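Local coordinates for alcohol dehydrogenase (Escherichia coli, PDB 5VM2), which probably interconverts an alcohol and its carbonyl compound with NAD(H) or NADP(H), as zinc-containing dehydrogenases do, although its substrate is unknown, at residues Arg86-Pro91 and Tyr137-Asn142. Sequence-based numbering, arbitrary orientation.
Sequences RVNIEP and YKLPDN
Strands 86-89 and 136-138 run antiparallel in the GroES-like domain, where Asn88 and Tyr137 form a hydrogen-bonded pair: Asn88 N reaches Tyr137 O at 2.9 Å, and Tyr137 N returns a bond to Asn88 O. Beyond the Val87-Lys138 pair, Leu139 N meets Arg86 O almost straight, 176° at the hydrogen, carrying the pairing one residue past the strand end. On the face of Asn88 and Tyr137, Asn88 stands its amide steeply to the Tyr137 ring, planes 77° apart, with OD1 3.3 Å from Tyr137 CB. Leu139 CD2 packs on that amide, whose ND2 is bonded to Gly148 O, joining strand 86-89 to helix 145-163. Glu90 is extended, with CG anti to the backbone N (chi1 -175°); Tyr137 OH donates a hydrogen bond to Glu90 OE1 at 2.6 Å, meeting it nearly along its C-O axis, while OE2 is held by Tyr106. At the far end, the Arg86 chain bends at its CG-CD bond, and NH2 reaches Pro140 O at 2.9 Å in a weak bond near the guanidinium plane, while NH1 goes to Met143 O. A water accepting weakly from Arg86 NH2 donates to Leu139 O.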
ATOM      1  N   ARG A  86      -4.019  17.698 -11.834  1.00 41.39           N
ATOM      2  CA  ARG A  86      -4.429  16.553 -11.039  1.00 40.16           C
ATOM      3  C   ARG A  86      -3.188  15.750 -10.686  1.00 38.71           C
ATOM      4  O   ARG A  86      -2.383  15.420 -11.564  1.00 38.82           O
ATOM      5  CB  ARG A  86      -5.441  15.694 -11.798  1.00 39.14           C
ATOM      6  CG  ARG A  86      -6.652  16.478 -12.282  1.00 42.15           C
ATOM      7  CD  ARG A  86      -7.612  15.609 -13.094  1.00 44.89           C
ATOM      8  NE  ARG A  86      -6.937  14.957 -14.212  1.00 46.39           N
ATOM      9  CZ  ARG A  86      -6.594  13.671 -14.231  1.00 47.33           C
ATOM     10  NH1 ARG A  86      -6.870  12.893 -13.194  1.00 45.07           N
ATOM     11  NH2 ARG A  86      -5.974  13.163 -15.287  1.00 49.94           N
ATOM     12  N   VAL A  87      -3.024  15.458  -9.396  1.00 38.14           N
ATOM     13  CA  VAL A  87      -1.800  14.857  -8.885  1.00 35.95           C
ATOM     14  C   VAL A  87      -2.141  13.815  -7.828  1.00 35.82           C
ATOM     15  O   VAL A  87      -3.242  13.790  -7.276  1.00 39.10           O
ATOM     16  CB  VAL A  87      -0.847  15.913  -8.269  1.00 36.26           C
ATOM     17  CG1 VAL A  87      -0.398  16.929  -9.313  1.00 37.17           C
ATOM     18  CG2 VAL A  87      -1.525  16.608  -7.097  1.00 34.88           C
ATOM     19  N   ASN A  88      -1.174  12.950  -7.547  1.00 32.44           N
ATOM     20  CA  ASN A  88      -1.178  12.176  -6.316  1.00 34.03           C
ATOM     21  C   ASN A  88       0.062  12.550  -5.510  1.00 34.09           C
ATOM     22  O   ASN A  88       0.918  13.313  -5.965  1.00 30.86           O
ATOM     23  CB  ASN A  88      -1.267  10.666  -6.589  1.00 36.30           C
ATOM     24  CG  ASN A  88      -0.050  10.100  -7.315  1.00 35.08           C
ATOM     25  OD1 ASN A  88       1.004  10.726  -7.402  1.00 34.85           O
ATOM     26  ND2 ASN A  88      -0.199   8.882  -7.826  1.00 33.94           N
ATOM     27  N   ILE A  89       0.154  12.020  -4.297  1.00 33.94           N
ATOM     28  CA  ILE A  89       1.271  12.324  -3.419  1.00 35.57           C
ATOM     29  C   ILE A  89       1.887  11.021  -2.934  1.00 34.03           C
ATOM     30  O   ILE A  89       1.179  10.040  -2.667  1.00 31.37           O
ATOM     31  CB  ILE A  89       0.848  13.216  -2.231  1.00 41.91           C
ATOM     32  CG1 ILE A  89      -0.132  12.489  -1.317  1.00 43.66           C
ATOM     33  CG2 ILE A  89       0.251  14.541  -2.722  1.00 43.55           C
ATOM     34  CD1 ILE A  89      -0.104  13.009   0.096  1.00 45.67           C
ATOM     35  N   GLU A  90       3.213  10.998  -2.874  1.00 32.52           N
ATOM     36  CA  GLU A  90       3.928   9.949  -2.169  1.00 29.80           C
ATOM     37  C   GLU A  90       4.002  10.346  -0.703  1.00 29.45           C
ATOM     38  O   GLU A  90       4.638  11.358  -0.381  1.00 30.85           O
ATOM     39  CB  GLU A  90       5.322   9.763  -2.749  1.00 29.92           C
ATOM     40  CG  GLU A  90       6.094   8.599  -2.152  1.00 30.23           C
ATOM     41  CD  GLU A  90       7.415   8.326  -2.863  1.00 31.78           C
ATOM     42  OE1 GLU A  90       7.600   8.789  -4.009  1.00 31.79           O
ATOM     43  OE2 GLU A  90       8.273   7.638  -2.268  1.00 31.99           O
ATOM     44  N   PRO A  91       3.355   9.615   0.207  1.00 30.77           N
ATOM     45  CA  PRO A  91       3.117  10.142   1.558  1.00 32.40           C
ATOM     46  C   PRO A  91       4.306  10.066   2.504  1.00 33.54           C
ATOM     47  O   PRO A  91       4.185  10.525   3.646  1.00 34.84           O
ATOM     48  CB  PRO A  91       1.960   9.267   2.063  1.00 34.12           C
ATOM     49  CG  PRO A  91       2.126   7.983   1.340  1.00 32.95           C
ATOM     50  CD  PRO A  91       2.675   8.329  -0.020  1.00 31.07           C
ATOM     51  N   TYR A 137       3.144  13.966  -7.772  1.00 33.42           N
ATOM     52  CA  TYR A 137       3.290  13.436  -9.122  1.00 34.16           C
ATOM     53  C   TYR A 137       2.034  13.727  -9.927  1.00 36.86           C
ATOM     54  O   TYR A 137       0.924  13.431  -9.480  1.00 35.61           O
ATOM     55  CB  TYR A 137       3.562  11.924  -9.098  1.00 33.98           C
ATOM     56  CG  TYR A 137       4.767  11.543  -8.264  1.00 36.25           C
ATOM     57  CD1 TYR A 137       4.662  11.401  -6.883  1.00 36.31           C
ATOM     58  CD2 TYR A 137       6.012  11.345  -8.850  1.00 36.87           C
ATOM     59  CE1 TYR A 137       5.759  11.070  -6.113  1.00 35.95           C
ATOM     60  CE2 TYR A 137       7.118  11.006  -8.084  1.00 36.72           C
ATOM     61  CZ  TYR A 137       6.982  10.872  -6.716  1.00 37.02           C
ATOM     62  OH  TYR A 137       8.072  10.538  -5.943  1.00 38.89           O
ATOM     63  N   LYS A 138       2.213  14.299 -11.113  1.00 39.22           N
ATOM     64  CA  LYS A 138       1.068  14.594 -11.954  1.00 45.25           C
ATOM     65  C   LYS A 138       0.500  13.303 -12.533  1.00 45.30           C
ATOM     66  O   LYS A 138       1.241  12.404 -12.940  1.00 46.90           O
ATOM     67  CB  LYS A 138       1.473  15.543 -13.078  1.00 51.47           C
ATOM     68  CG  LYS A 138       0.612  15.450 -14.312  1.00 57.83           C
ATOM     69  CD  LYS A 138      -0.642  16.275 -14.117  1.00 63.24           C
ATOM     70  CE  LYS A 138      -1.197  16.818 -15.415  1.00 67.20           C
ATOM     71  NZ  LYS A 138      -2.361  17.651 -15.097  1.00 69.26           N
ATOM     72  N   LEU A 139      -0.808  13.218 -12.555  1.00 43.65           N
ATOM     73  CA  LEU A 139      -1.443  12.045 -13.133  1.00 40.62           C
ATOM     74  C   LEU A 139      -1.569  12.206 -14.646  1.00 40.89           C
ATOM     75  O   LEU A 139      -1.867  13.302 -15.132  1.00 40.80           O
ATOM     76  CB  LEU A 139      -2.824  11.830 -12.524  1.00 39.48           C
ATOM     77  CG  LEU A 139      -2.866  11.743 -11.000  1.00 40.89           C
ATOM     78  CD1 LEU A 139      -4.303  11.743 -10.506  1.00 42.23           C
ATOM     79  CD2 LEU A 139      -2.124  10.502 -10.524  1.00 38.68           C
ATOM     80  N   PRO A 140      -1.339  11.139 -15.412  1.00 39.37           N
ATOM     81  CA  PRO A 140      -1.657  11.181 -16.842  1.00 41.35           C
ATOM     82  C   PRO A 140      -3.122  11.531 -17.050  1.00 42.56           C
ATOM     83  O   PRO A 140      -3.971  11.323 -16.180  1.00 42.26           O
ATOM     84  CB  PRO A 140      -1.346   9.758 -17.322  1.00 40.81           C
ATOM     85  CG  PRO A 140      -0.350   9.231 -16.319  1.00 39.75           C
ATOM     86  CD  PRO A 140      -0.728   9.863 -15.009  1.00 39.09           C
ATOM     87  N   ASP A 141      -3.411  12.079 -18.230  1.00 44.53           N
ATOM     88  CA  ASP A 141      -4.777  12.501 -18.524  1.00 48.60           C
ATOM     89  C   ASP A 141      -5.761  11.337 -18.444  1.00 49.03           C
ATOM     90  O   ASP A 141      -6.921  11.537 -18.068  1.00 50.45           O
ATOM     91  CB  ASP A 141      -4.833  13.158 -19.901  1.00 51.25           C
ATOM     92  CG  ASP A 141      -4.176  14.527 -19.918  1.00 54.36           C
ATOM     93  OD1 ASP A 141      -3.757  15.005 -18.839  1.00 53.84           O
ATOM     94  OD2 ASP A 141      -4.077  15.126 -21.007  1.00 57.38           O
ATOM     95  N   ASN A 142      -5.321  10.125 -18.771  1.00 47.39           N
ATOM     96  CA  ASN A 142      -6.196   8.958 -18.772  1.00 46.96           C
ATOM     97  C   ASN A 142      -6.255   8.258 -17.418  1.00 45.20           C
ATOM     98  O   ASN A 142      -6.743   7.125 -17.342  1.00 44.83           O
ATOM     99  CB  ASN A 142      -5.759   7.971 -19.861  1.00 47.20           C
ATOM    100  CG  ASN A 142      -4.557   7.125 -19.455  1.00 45.87           C
ATOM    101  OD1 ASN A 142      -3.742   7.524 -18.618  1.00 48.10           O
ATOM    102  ND2 ASN A 142      -4.445   5.947 -20.054  1.00 44.20           N
TER
HETATM  103  O   HOH W   1      -3.870  14.922 -16.405  1.00 45.59           O